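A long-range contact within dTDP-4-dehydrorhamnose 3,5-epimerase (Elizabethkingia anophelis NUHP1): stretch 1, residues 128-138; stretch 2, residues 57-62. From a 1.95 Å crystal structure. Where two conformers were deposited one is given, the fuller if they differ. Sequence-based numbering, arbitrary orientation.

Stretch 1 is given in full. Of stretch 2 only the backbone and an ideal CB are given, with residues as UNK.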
# COMPACT_ATOMS: atom_id res chain seq x y z
N GLY A 128 -7.68 -15.54 6.38
CA GLY A 128 -8.86 -14.84 6.88
C GLY A 128 -8.48 -13.92 8.01
O GLY A 128 -7.35 -13.94 8.50
N PHE A 129 -9.45 -13.11 8.45
CA PHE A 129 -9.17 -12.23 9.58
C PHE A 129 -10.45 -11.84 10.29
O PHE A 129 -11.55 -11.93 9.72
CB PHE A 129 -8.41 -10.98 9.15
CG PHE A 129 -9.24 -9.96 8.42
CD1 PHE A 129 -9.78 -8.88 9.09
CD2 PHE A 129 -9.44 -10.07 7.05
CE1 PHE A 129 -10.52 -7.92 8.41
CE2 PHE A 129 -10.18 -9.11 6.36
CZ PHE A 129 -10.73 -8.03 7.04
N VAL A 130 -10.31 -11.39 11.54
CA VAL A 130 -11.44 -10.89 12.32
C VAL A 130 -11.09 -9.51 12.86
O VAL A 130 -9.93 -9.25 13.19
CB VAL A 130 -11.80 -11.84 13.48
CG1 VAL A 130 -10.62 -11.97 14.42
CG2 VAL A 130 -13.04 -11.34 14.24
N VAL A 131 -12.07 -8.62 12.90
CA VAL A 131 -11.82 -7.25 13.36
C VAL A 131 -11.90 -7.24 14.88
O VAL A 131 -12.91 -7.64 15.46
CB VAL A 131 -12.83 -6.27 12.75
CG1 VAL A 131 -12.66 -4.90 13.38
CG2 VAL A 131 -12.66 -6.20 11.21
N LEU A 132 -10.83 -6.78 15.52
CA LEU A 132 -10.79 -6.73 16.98
C LEU A 132 -11.21 -5.39 17.55
O LEU A 132 -11.66 -5.32 18.70
CB LEU A 132 -9.37 -7.03 17.47
CG LEU A 132 -8.78 -8.34 16.98
CD1 LEU A 132 -7.33 -8.41 17.42
CD2 LEU A 132 -9.60 -9.50 17.56
N SER A 133 -11.02 -4.31 16.79
CA SER A 133 -11.33 -2.96 17.26
C SER A 133 -12.73 -2.53 16.82
O SER A 133 -13.45 -3.26 16.13
CB SER A 133 -10.27 -2.00 16.76
OG SER A 133 -10.01 -2.27 15.40
N GLU A 134 -13.13 -1.31 17.20
CA GLU A 134 -14.47 -0.84 16.84
C GLU A 134 -14.67 -0.91 15.33
O GLU A 134 -15.70 -1.39 14.85
CB GLU A 134 -14.68 0.58 17.37
CG GLU A 134 -16.11 1.07 17.31
CD GLU A 134 -16.31 2.42 18.03
OE1 GLU A 134 -15.35 2.91 18.67
OE2 GLU A 134 -17.43 2.97 17.95
N THR A 135 -13.69 -0.45 14.56
CA THR A 135 -13.61 -0.65 13.12
C THR A 135 -12.14 -0.82 12.76
O THR A 135 -11.26 -0.45 13.53
CB THR A 135 -14.18 0.52 12.29
OG1 THR A 135 -13.34 1.67 12.47
CG2 THR A 135 -15.59 0.89 12.72
N ALA A 136 -11.89 -1.38 11.58
CA ALA A 136 -10.51 -1.54 11.13
C ALA A 136 -10.44 -1.41 9.62
O ALA A 136 -11.36 -1.84 8.91
CB ALA A 136 -9.92 -2.89 11.54
N VAL A 137 -9.34 -0.84 9.13
CA VAL A 137 -9.05 -0.79 7.70
C VAL A 137 -7.95 -1.81 7.43
O VAL A 137 -6.90 -1.82 8.10
CB VAL A 137 -8.68 0.62 7.23
CG1 VAL A 137 -8.28 0.61 5.75
CG2 VAL A 137 -9.89 1.55 7.36
N PHE A 138 -8.24 -2.73 6.51
CA PHE A 138 -7.40 -3.88 6.23
C PHE A 138 -6.85 -3.72 4.82
O PHE A 138 -7.61 -3.41 3.90
CB PHE A 138 -8.22 -5.18 6.34
CG PHE A 138 -7.41 -6.46 6.15
CD1 PHE A 138 -6.60 -6.93 7.18
CD2 PHE A 138 -7.54 -7.22 4.99
CE1 PHE A 138 -5.89 -8.14 7.04
CE2 PHE A 138 -6.82 -8.44 4.84
CZ PHE A 138 -5.99 -8.88 5.88
N UNK A 57 -5.81 -4.13 -2.42
CA UNK A 57 -7.21 -4.08 -2.04
C UNK A 57 -7.33 -3.51 -0.63
O UNK A 57 -6.45 -3.74 0.21
CB UNK A 57 -7.85 -5.47 -2.12
N UNK A 58 -8.42 -2.81 -0.38
CA UNK A 58 -8.68 -2.18 0.91
C UNK A 58 -10.08 -2.55 1.36
O UNK A 58 -11.03 -2.49 0.58
CB UNK A 58 -8.52 -0.66 0.83
N UNK A 59 -10.23 -2.88 2.65
CA UNK A 59 -11.57 -2.99 3.20
C UNK A 59 -11.60 -2.36 4.58
O UNK A 59 -10.60 -2.33 5.29
CB UNK A 59 -12.02 -4.45 3.26
N UNK A 60 -12.77 -1.83 4.94
CA UNK A 60 -13.05 -1.32 6.27
C UNK A 60 -14.26 -2.08 6.79
O UNK A 60 -15.26 -2.19 6.06
CB UNK A 60 -13.29 0.19 6.26
N UNK A 61 -14.17 -2.60 8.01
CA UNK A 61 -15.23 -3.43 8.59
C UNK A 61 -15.33 -3.13 10.07
O UNK A 61 -14.39 -2.60 10.68
CB UNK A 61 -14.97 -4.92 8.36
N UNK A 62 -16.46 -3.49 10.67
CA UNK A 62 -16.71 -3.19 12.07
C UNK A 62 -16.34 -4.37 12.96
O UNK A 62 -16.12 -5.49 12.49
CB UNK A 62 -18.18 -2.81 12.28

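Stretch 2 runs antiparallel to residues 135-138, and all six of its positions have extended backbone angles, so alternate CB atoms fall on alternate faces of the sheet. Four main-chain hydrogen bonds fix the register and leave the side chains free to answer what each face offers.

Position 57 is the least constrained by stretch 1: its CB points sideways and finds no atom of stretch 1 within 5.5 Å. Many residues would serve. It is Asn57, whose ND2 is hydrogen-bonded to a residue next to one of the stretches.

At position 58 the ideal CB, also directed sideways, lies 5.1 Å from Val137 CG1, which offers a methyl surface and no polar side-chain group. An aliphatic residue such as valine, leucine or isoleucine would suit, the beta-branched ones, valine and isoleucine, also favouring the extended backbone. The residue is Ile58. Its CG2 packs on Val137 CG1 at 3.7 Å, while its CA lies 3.4 Å from Phe138 O in a CA-H...O contact.

Position 59 is a hydrogen-bonded pair with Phe138, and its CB shares a face with that side chain. The ideal CB is 5.4 Å from Phe129 CZ, so a small residue, alanine, serine or threonine, looks reasonable beside the two aromatic rings, although the view does not exclude a larger one. The deposited residue is Ser59. Its N donates to Phe138 O (3.0 Å), and its O accepts from Phe138 N (2.7 Å). In the p rotamer, its OG comes within 3.7 Å of Phe138 CB and 4.1 Å of Phe129 CZ, and forms a hydrogen bond with a water at 2.9 Å.

Position 60 turns to the other face, which it shares with Val137 and Thr135. The ideal CB is 3.8 Å from Val137 CG2, and stretch 1 brings no charge close by. A valine, a threonine or a long chain with an apolar stem would all fit. Lys60 takes the last course: its CB rests 3.9 Å from Val137 CG2, and its all-t chain reaches toward Thr135, with CE 3.9 Å from Thr135 OG1.

At position 61 the CB returns to the face of Ala136, whose short side chain takes little room. Val131 CG2 is 3.9 Å from the ideal CB, and Phe129 CE1 is 5.4 Å away. Alanine, serine or cysteine would be natural choices. It is Ser61, with CB 3.9 Å from Val131 CG2. Its N donates to Ala136 O (3.0 Å), and its O accepts from Ala136 N (2.9 Å). Its OG binds the same water as position 59, at 2.7 Å; that water also donates a weak hydrogen bond to Ala136 O at 3.4 Å, so it joins both strands.

Position 62 pairs with Thr135 without main-chain hydrogen bonds. The ideal CB is 3.8 Å from Glu134 O and 4.5 Å from Thr135 CG2, a setting where a small polar residue such as serine or threonine would fit beside the main-chain oxygen and the methyl group, though the view does not exclude others. Ser62 occupies it, its OG 4.2 Å from Thr135 CG2.

Stretch 2 57-62: NISKSS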
# COMPACT_ATOMS: atom_id res chain seq x y z
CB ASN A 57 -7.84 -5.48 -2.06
CG ASN A 57 -7.57 -6.21 -3.36
OD1 ASN A 57 -8.22 -5.95 -4.36
ND2 ASN A 57 -6.60 -7.14 -3.36
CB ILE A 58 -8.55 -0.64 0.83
CG1 ILE A 58 -7.13 -0.23 0.41
CG2 ILE A 58 -8.90 -0.01 2.17
CD1 ILE A 58 -6.07 -0.49 1.51
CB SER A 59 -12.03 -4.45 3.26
OG SER A 59 -11.24 -5.16 4.16
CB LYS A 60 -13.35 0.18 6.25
CG LYS A 60 -13.82 0.75 7.61
CD LYS A 60 -13.71 2.27 7.66
CE LYS A 60 -14.35 2.84 8.91
NZ LYS A 60 -14.27 4.33 8.95
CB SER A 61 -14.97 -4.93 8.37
OG SER A 61 -14.44 -5.18 7.08
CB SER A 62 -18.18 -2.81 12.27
OG SER A 62 -18.52 -1.75 11.40
O HOH W 1 -11.79 -4.57 6.99
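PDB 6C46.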